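Local coordinates for citrate synthase (PDB 6ABX), which probably catalyses the condensation of oxaloacetate with acetyl-CoA and water to give citrate and CoA in the tricarboxylic acid cycle, at residues S79-V82 and K83-K87; M226-T230 and P231-E235; M239-S243 and S244-L248. All coordinates share one frame; numbering follows the deposited sequence.

All three contacts are local ones between side chains close in sequence, but they sit in different places. Contact 1, within helix 76-85 and the residues just after it, is largely buried and lies beside the second subunit; an aromatic ring and a methyl group share it with helical backbone bonds. Contacts 2 and 3 belong to the two ends of helix 234-243, with centres about 14 Å apart. Contact 2, partly buried, leads into that helix and combines amide-to-carbonyl bonds with a buried isoleucine-valine contact. Contact 3 is the surface turn leaving it, richer in polar side chains, and runs into acetyl-CoA-binding residues. Contact 1 lies far away, 36 to 39 Å between centres.

Contact 1 (S79-V82 and K83-K87); sequences STFV and KRTAK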
loop_
_atom_site.group_PDB
_atom_site.type_symbol
_atom_site.label_atom_id
_atom_site.label_comp_id
_atom_site.label_asym_id
_atom_site.label_seq_id
_atom_site.Cartn_x
_atom_site.Cartn_y
_atom_site.Cartn_z
ATOM N N SER A 79 13.074 14.847 9.172
ATOM C CA SER A 79 13.412 14.913 10.559
ATOM C C SER A 79 12.486 15.887 11.276
ATOM O O SER A 79 12.111 15.592 12.406
ATOM C CB SER A 79 14.867 15.207 10.852
ATOM O OG SER A 79 15.277 16.436 10.275
ATOM N N THR A 80 12.191 17.050 10.669
ATOM C CA THR A 80 11.262 17.994 11.300
ATOM C C THR A 80 9.879 17.353 11.504
ATOM O O THR A 80 9.283 17.507 12.568
ATOM C CB THR A 80 11.171 19.343 10.575
ATOM O OG1 THR A 80 12.478 19.901 10.723
ATOM C CG2 THR A 80 10.115 20.250 11.172
ATOM N N PHE A 81 9.378 16.647 10.487
ATOM C CA PHE A 81 8.121 15.951 10.577
ATOM C C PHE A 81 8.087 14.959 11.747
ATOM O O PHE A 81 7.102 14.864 12.537
ATOM C CB PHE A 81 7.768 15.265 9.254
ATOM C CG PHE A 81 6.398 14.623 9.325
ATOM C CD1 PHE A 81 5.251 15.362 9.094
ATOM C CD2 PHE A 81 6.258 13.280 9.670
ATOM C CE1 PHE A 81 3.997 14.772 9.172
ATOM C CE2 PHE A 81 4.988 12.698 9.773
ATOM C CZ PHE A 81 3.866 13.447 9.528
ATOM N N VAL A 82 9.164 14.170 11.883
ATOM C CA VAL A 82 9.208 13.222 12.978
ATOM C C VAL A 82 9.174 13.938 14.332
ATOM O O VAL A 82 8.523 13.508 15.244
ATOM C CB VAL A 82 10.434 12.312 12.865
ATOM C CG1 VAL A 82 10.566 11.421 14.081
ATOM C CG2 VAL A 82 10.367 11.492 11.588
ATOM N N LYS A 83 9.970 14.990 14.504
ATOM C CA LYS A 83 9.967 15.708 15.770
ATOM C C LYS A 83 8.566 16.231 16.132
ATOM O O LYS A 83 8.172 16.280 17.322
ATOM C CB LYS A 83 11.002 16.842 15.697
ATOM C CG LYS A 83 12.432 16.353 15.718
ATOM C CD LYS A 83 13.429 17.532 15.535
ATOM C CE LYS A 83 14.631 17.182 14.694
ATOM N NZ LYS A 83 15.582 18.328 14.598
ATOM N N ARG A 84 7.858 16.720 15.117
ATOM C CA ARG A 84 6.577 17.328 15.248
ATOM C C ARG A 84 5.577 16.280 15.744
ATOM O O ARG A 84 4.649 16.583 16.537
ATOM C CB ARG A 84 6.106 17.922 13.915
ATOM C CG ARG A 84 4.687 18.444 13.976
ATOM C CD ARG A 84 4.321 19.444 12.913
ATOM N NE ARG A 84 4.389 18.925 11.570
ATOM C CZ ARG A 84 3.358 18.468 10.868
ATOM N NH1 ARG A 84 2.199 18.194 11.462
ATOM N NH2 ARG A 84 3.517 18.281 9.568
ATOM N N THR A 85 5.731 15.028 15.272
ATOM C CA THR A 85 4.645 14.024 15.398
ATOM C C THR A 85 4.975 12.854 16.326
ATOM O O THR A 85 4.067 12.056 16.647
ATOM C CB THR A 85 4.247 13.464 14.022
ATOM O OG1 THR A 85 5.379 12.823 13.417
ATOM C CG2 THR A 85 3.725 14.542 13.110
ATOM N N ALA A 86 6.229 12.757 16.789
ATOM C CA ALA A 86 6.667 11.575 17.543
ATOM C C ALA A 86 5.807 11.309 18.774
ATOM O O ALA A 86 5.580 10.160 19.142
ATOM C CB ALA A 86 8.092 11.770 17.976
ATOM N N LYS A 87 5.454 12.366 19.500
ATOM C CA LYS A 87 4.754 12.164 20.780
ATOM C C LYS A 87 3.255 11.901 20.598
ATOM O O LYS A 87 2.649 11.386 21.546
ATOM C CB LYS A 87 4.875 13.385 21.684
ATOM C CG LYS A 87 6.256 13.570 22.281
ATOM C CD LYS A 87 6.228 14.496 23.486
ATOM C CE LYS A 87 7.536 14.558 24.254
ATOM N NZ LYS A 87 8.571 15.155 23.388
HETATM O O HOH W 1 14.899 18.766 11.822
#
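A chi1 of -176° sets Phe81 CG opposite its own N and carries the ring along the helix to Thr85, whose OG1 sits between its own N and carbonyl carbon (chi1 61°). That rotation serves both branches of the threonine. Thr85 OG1 donates to Phe81 O at 2.8 Å, while the methyl CG2 lies over one face of the Phe81 ring, 4.0 Å from its centroid, in a CH-pi contact. Threonine suits the place because one branch can donate a hydrogen bond and the other is an apolar methyl, and phenylalanine because its flat apolar ring takes that methyl on a face.

Arg84 brings NH2 to the ring edge, 3.4 Å from Phe81 CD1, with guanidinium and ring planes 85° apart, so this is not a stacked cation-pi pair. It also forms long, weak ion pairs with Asp77 and Glu105 of the second subunit, whose Leu104 packs on Phe81 and Thr85.

On another side of the helix, Lys83 lays its CG 3.4 Å from Ser79 O and reaches back with NZ to a water that accepts at 2.9 Å, a span that suits a long chain. Ser79 OG and Thr80 OG1 bind the same water, and both hydroxyls are also bonded to Glu76 O. Beneath runs the helical bond Lys83 N to Ser79 O (3.1 Å).

Ring and methyl thus meet toward the subunit interface, whereas the ammonium group is tied to two hydroxyls through water, and the Thr85 hydroxyl gives its proton to the carbonyl of Phe81.

Contact 2 (M226-T230 and P231-E235); sequences MEIET and PDNVE
Asn233 reaches back across the turn to Ile228, its amide ND2 donating to Ile228 O at 3.0 Å with an N-H...O angle of 158°. The donor lies in the carbonyl plane, on a lone pair, and the acceptor lies close to the asparagine's own amide plane, so both flat groups are well aimed. CG anti to the backbone N (chi1 -167°) swings the amide out toward the end of helix 220-228. Ile228 O also receives a weak bond from Thr230 N.

Asn233 uses its backbone as well: its N donates to Thr230 O at 3.0 Å. Val234 N finds Pro231 O at 3.2 Å. Proline fits its position because it has no N-H to satisfy at this point. Glu229, the first residue to leave helical geometry, has a positive phi of 76°, and Glu227 OE1 is bonded to Tyr237 OH.

Beneath the polar atoms, Ile228 CG2 meets Val234 CG2 at 3.7 Å, methyl against methyl. Both side chains are buried against helix 277-297, on Val289 and Ile292, and Pro231 packs there on Glu284 and Arg288. The turn thereby joins helix 220-228 to helix 234-243 across the flank of helix 277-297.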
loop_
_atom_site.group_PDB
_atom_site.type_symbol
_atom_site.label_atom_id
_atom_site.label_comp_id
_atom_site.label_asym_id
_atom_site.label_seq_id
_atom_site.Cartn_x
_atom_site.Cartn_y
_atom_site.Cartn_z
ATOM N N MET A 226 3.964 -8.289 31.170
ATOM C CA MET A 226 4.008 -7.164 32.089
ATOM C C MET A 226 2.783 -7.232 33.015
ATOM O O MET A 226 2.916 -6.977 34.198
ATOM C CB MET A 226 4.028 -5.839 31.333
ATOM C CG MET A 226 5.336 -5.615 30.639
ATOM S SD MET A 226 5.257 -4.095 29.687
ATOM C CE MET A 226 7.012 -3.850 29.509
ATOM N N GLU A 227 1.629 -7.610 32.482
ATOM C CA GLU A 227 0.383 -7.694 33.330
ATOM C C GLU A 227 0.513 -8.829 34.362
ATOM O O GLU A 227 0.034 -8.687 35.515
ATOM C CB GLU A 227 -0.873 -7.878 32.481
ATOM C CG GLU A 227 -1.212 -6.683 31.607
ATOM C CD GLU A 227 -2.368 -6.894 30.657
ATOM O OE1 GLU A 227 -2.820 -8.044 30.499
ATOM O OE2 GLU A 227 -2.832 -5.893 30.078
ATOM N N ILE A 228 1.212 -9.915 34.024
ATOM C CA ILE A 228 1.411 -11.051 34.931
ATOM C C ILE A 228 2.225 -10.562 36.133
ATOM O O ILE A 228 1.927 -10.939 37.261
ATOM C CB ILE A 228 2.053 -12.252 34.213
ATOM C CG1 ILE A 228 1.091 -12.865 33.193
ATOM C CG2 ILE A 228 2.610 -13.294 35.175
ATOM C CD1 ILE A 228 1.747 -13.773 32.232
ATOM N N GLU A 229 3.241 -9.725 35.863
ATOM C CA GLU A 229 4.058 -9.009 36.866
ATOM C C GLU A 229 5.089 -9.904 37.561
ATOM O O GLU A 229 6.266 -9.525 37.671
ATOM C CB GLU A 229 3.206 -8.371 37.963
ATOM C CG GLU A 229 2.489 -7.117 37.533
ATOM C CD GLU A 229 2.056 -6.227 38.687
ATOM O OE1 GLU A 229 0.986 -5.601 38.569
ATOM O OE2 GLU A 229 2.791 -6.166 39.708
ATOM N N THR A 230 4.663 -11.035 38.129
ATOM C CA THR A 230 5.564 -11.892 38.867
ATOM C C THR A 230 5.468 -13.313 38.337
ATOM O O THR A 230 4.386 -13.769 37.942
ATOM C CB THR A 230 5.235 -11.908 40.365
ATOM O OG1 THR A 230 3.959 -12.530 40.490
ATOM C CG2 THR A 230 5.144 -10.545 41.014
ATOM N N PRO A 231 6.586 -14.069 38.316
ATOM C CA PRO A 231 6.555 -15.456 37.873
ATOM C C PRO A 231 5.523 -16.361 38.578
ATOM O O PRO A 231 4.955 -17.282 37.918
ATOM C CB PRO A 231 7.973 -15.975 38.123
ATOM C CG PRO A 231 8.848 -14.736 38.192
ATOM C CD PRO A 231 7.956 -13.583 38.594
ATOM N N ASP A 232 5.272 -16.091 39.868
ATOM C CA ASP A 232 4.359 -16.903 40.709
ATOM C C ASP A 232 2.896 -16.682 40.307
ATOM O O ASP A 232 2.031 -17.547 40.626
ATOM C CB ASP A 232 4.498 -16.571 42.200
ATOM C CG ASP A 232 5.696 -17.231 42.871
ATOM O OD1 ASP A 232 6.265 -18.167 42.278
ATOM O OD2 ASP A 232 6.039 -16.814 43.997
ATOM N N ASN A 233 2.620 -15.581 39.595
ATOM C CA ASN A 233 1.300 -15.278 39.111
ATOM C C ASN A 233 1.026 -15.879 37.711
ATOM O O ASN A 233 -0.066 -15.654 37.201
ATOM C CB ASN A 233 1.075 -13.772 39.055
ATOM C CG ASN A 233 -0.359 -13.336 38.855
ATOM O OD1 ASN A 233 -1.282 -13.876 39.476
ATOM N ND2 ASN A 233 -0.585 -12.350 38.001
ATOM N N VAL A 234 1.950 -16.624 37.092
ATOM C CA VAL A 234 1.731 -17.054 35.727
ATOM C C VAL A 234 0.525 -18.016 35.600
ATOM O O VAL A 234 -0.347 -17.851 34.711
ATOM C CB VAL A 234 2.984 -17.729 35.169
ATOM C CG1 VAL A 234 2.658 -18.581 33.972
ATOM C CG2 VAL A 234 4.050 -16.690 34.876
ATOM N N GLU A 235 0.470 -19.029 36.486
ATOM C CA GLU A 235 -0.553 -20.075 36.352
ATOM C C GLU A 235 -1.947 -19.444 36.529
ATOM O O GLU A 235 -2.913 -19.794 35.794
ATOM C CB GLU A 235 -0.248 -21.225 37.309
ATOM C CG GLU A 235 1.128 -21.834 37.054
ATOM C CD GLU A 235 2.413 -21.035 37.385
ATOM O OE1 GLU A 235 3.475 -21.395 36.795
ATOM O OE2 GLU A 235 2.412 -20.052 38.224
#

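Contact 3 (M239-S243 and S244-L248); sequences MNKLS and SGQRL
Lys241 and Gln246 cross obliquely at the end of helix 234-243, the lysine chain bent at chi2 (-68°), which lays its CD against the glutamine amide. Lys241 NZ donates to Gln246 OE1 at 3.1 Å, coming from above the carbonyl plane (42° out of it), and Lys241 CD rests 3.8 Å from Gln246 CD. The other end of that amide is used too: Gln246 NE2 donates to Ser244 OG at 2.8 Å, with the oxygen near the amide plane. A single water accepts from both Lys241 NZ and Gln246 NE2, tying the two tips together. Replacing Lys241 by an alanine is likely to leave Gln246 OE1 without its ammonium partner, remove the methylene packing of Lys241 CD against the amide, and leave that amide freer to turn.

Ser244 turns OG back over the helix end, 2.9 Å from Asn240 O and also near Lys241 O; which of the two takes its proton is not settled. A short polar side chain suits this spot, since its hydroxyl can turn back to the carbonyls of the last helical turn. Gly245 follows with positive phi (74°), a conformation readily adopted without a side chain. It is the C-prime residue of a Schellman motif, with Gln246 N to Lys241 O at 3.0 Å and Gly245 N to Leu242 O at 3.1 Å.

On the apolar side, Leu242 and Leu248 meet at about a right angle, Leu242 CD2 lying 4.1 Å from Leu248 CG, and both pack on helix 277-297 through Ile296 and Leu297. The Schellman bonds end the helix and the polar side chains add to them, while the Leu242-Leu248 contact probably helps hold the outgoing chain, with the acetyl-CoA-binding Arg247 and Leu248, against helix 277-297.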
loop_
_atom_site.group_PDB
_atom_site.type_symbol
_atom_site.label_atom_id
_atom_site.label_comp_id
_atom_site.label_asym_id
_atom_site.label_seq_id
_atom_site.Cartn_x
_atom_site.Cartn_y
_atom_site.Cartn_z
ATOM N N MET A 239 -4.839 -18.961 33.752
ATOM C CA MET A 239 -6.129 -19.582 34.065
ATOM C C MET A 239 -7.270 -18.601 33.767
ATOM O O MET A 239 -8.258 -18.960 33.117
ATOM C CB MET A 239 -6.205 -19.997 35.537
ATOM C CG MET A 239 -7.496 -20.656 35.911
ATOM S SD MET A 239 -7.476 -21.037 37.678
ATOM C CE MET A 239 -7.248 -19.405 38.374
ATOM N N ASN A 240 -7.100 -17.345 34.184
ATOM C CA ASN A 240 -8.113 -16.305 33.928
ATOM C C ASN A 240 -8.357 -16.134 32.413
ATOM O O ASN A 240 -9.519 -15.962 31.944
ATOM C CB ASN A 240 -7.749 -15.051 34.712
ATOM C CG ASN A 240 -7.962 -15.233 36.205
ATOM O OD1 ASN A 240 -8.736 -16.099 36.632
ATOM N ND2 ASN A 240 -7.294 -14.427 37.013
ATOM N N LYS A 241 -7.281 -16.169 31.616
ATOM C CA LYS A 241 -7.388 -16.081 30.166
ATOM C C LYS A 241 -8.039 -17.323 29.542
ATOM O O LYS A 241 -9.039 -17.208 28.848
ATOM C CB LYS A 241 -6.014 -15.818 29.542
ATOM C CG LYS A 241 -5.441 -14.457 29.889
ATOM C CD LYS A 241 -6.174 -13.252 29.297
ATOM C CE LYS A 241 -5.551 -11.951 29.748
ATOM N NZ LYS A 241 -6.295 -10.778 29.221
ATOM N N LEU A 242 -7.441 -18.509 29.707
ATOM C CA LEU A 242 -7.940 -19.682 29.021
ATOM C C LEU A 242 -9.388 -19.969 29.456
ATOM O O LEU A 242 -10.211 -20.359 28.617
ATOM C CB LEU A 242 -7.033 -20.886 29.252
ATOM C CG LEU A 242 -5.623 -20.772 28.660
ATOM C CD1 LEU A 242 -4.860 -22.066 28.840
ATOM C CD2 LEU A 242 -5.650 -20.390 27.177
ATOM N N SER A 243 -9.712 -19.727 30.736
ATOM C CA SER A 243 -11.046 -20.101 31.249
ATOM C C SER A 243 -12.093 -19.304 30.474
ATOM O O SER A 243 -13.197 -19.784 30.255
ATOM C CB SER A 243 -11.169 -19.814 32.734
ATOM O OG SER A 243 -10.262 -20.573 33.499
ATOM N N SER A 244 -11.722 -18.055 30.136
ATOM C CA SER A 244 -12.658 -17.082 29.550
ATOM C C SER A 244 -12.564 -17.078 28.025
ATOM O O SER A 244 -13.167 -16.217 27.374
ATOM C CB SER A 244 -12.446 -15.706 30.086
ATOM O OG SER A 244 -11.181 -15.162 29.711
ATOM N N GLY A 245 -11.835 -18.031 27.461
ATOM C CA GLY A 245 -11.763 -18.207 26.052
ATOM C C GLY A 245 -10.919 -17.139 25.368
ATOM O O GLY A 245 -11.026 -16.997 24.137
ATOM N N GLN A 246 -10.064 -16.424 26.128
ATOM C CA GLN A 246 -9.034 -15.495 25.546
ATOM C C GLN A 246 -7.791 -16.268 25.086
ATOM O O GLN A 246 -7.514 -17.386 25.552
ATOM C CB GLN A 246 -8.719 -14.389 26.549
ATOM C CG GLN A 246 -9.936 -13.542 26.904
ATOM C CD GLN A 246 -9.598 -12.504 27.949
ATOM O OE1 GLN A 246 -8.879 -11.534 27.688
ATOM N NE2 GLN A 246 -10.118 -12.683 29.156
ATOM N N ARG A 247 -7.036 -15.720 24.113
ATOM C CA ARG A 247 -5.850 -16.464 23.712
ATOM C C ARG A 247 -4.667 -16.026 24.590
ATOM O O ARG A 247 -4.612 -14.915 25.152
ATOM C CB ARG A 247 -5.593 -16.397 22.202
ATOM C CG ARG A 247 -5.277 -15.017 21.649
ATOM C CD ARG A 247 -5.515 -14.973 20.140
ATOM N NE ARG A 247 -5.183 -13.667 19.580
ATOM C CZ ARG A 247 -5.874 -12.544 19.797
ATOM N NH1 ARG A 247 -6.998 -12.571 20.494
ATOM N NH2 ARG A 247 -5.430 -11.391 19.321
ATOM N N LEU A 248 -3.705 -16.930 24.674
ATOM C CA LEU A 248 -2.364 -16.574 25.104
ATOM C C LEU A 248 -1.706 -15.887 23.924
ATOM O O LEU A 248 -1.645 -16.497 22.812
ATOM C CB LEU A 248 -1.577 -17.837 25.450
ATOM C CG LEU A 248 -2.008 -18.598 26.690
ATOM C CD1 LEU A 248 -0.966 -19.664 26.989
ATOM C CD2 LEU A 248 -2.194 -17.646 27.867
HETATM O O HOH W 2 -8.734 -10.503 31.059
#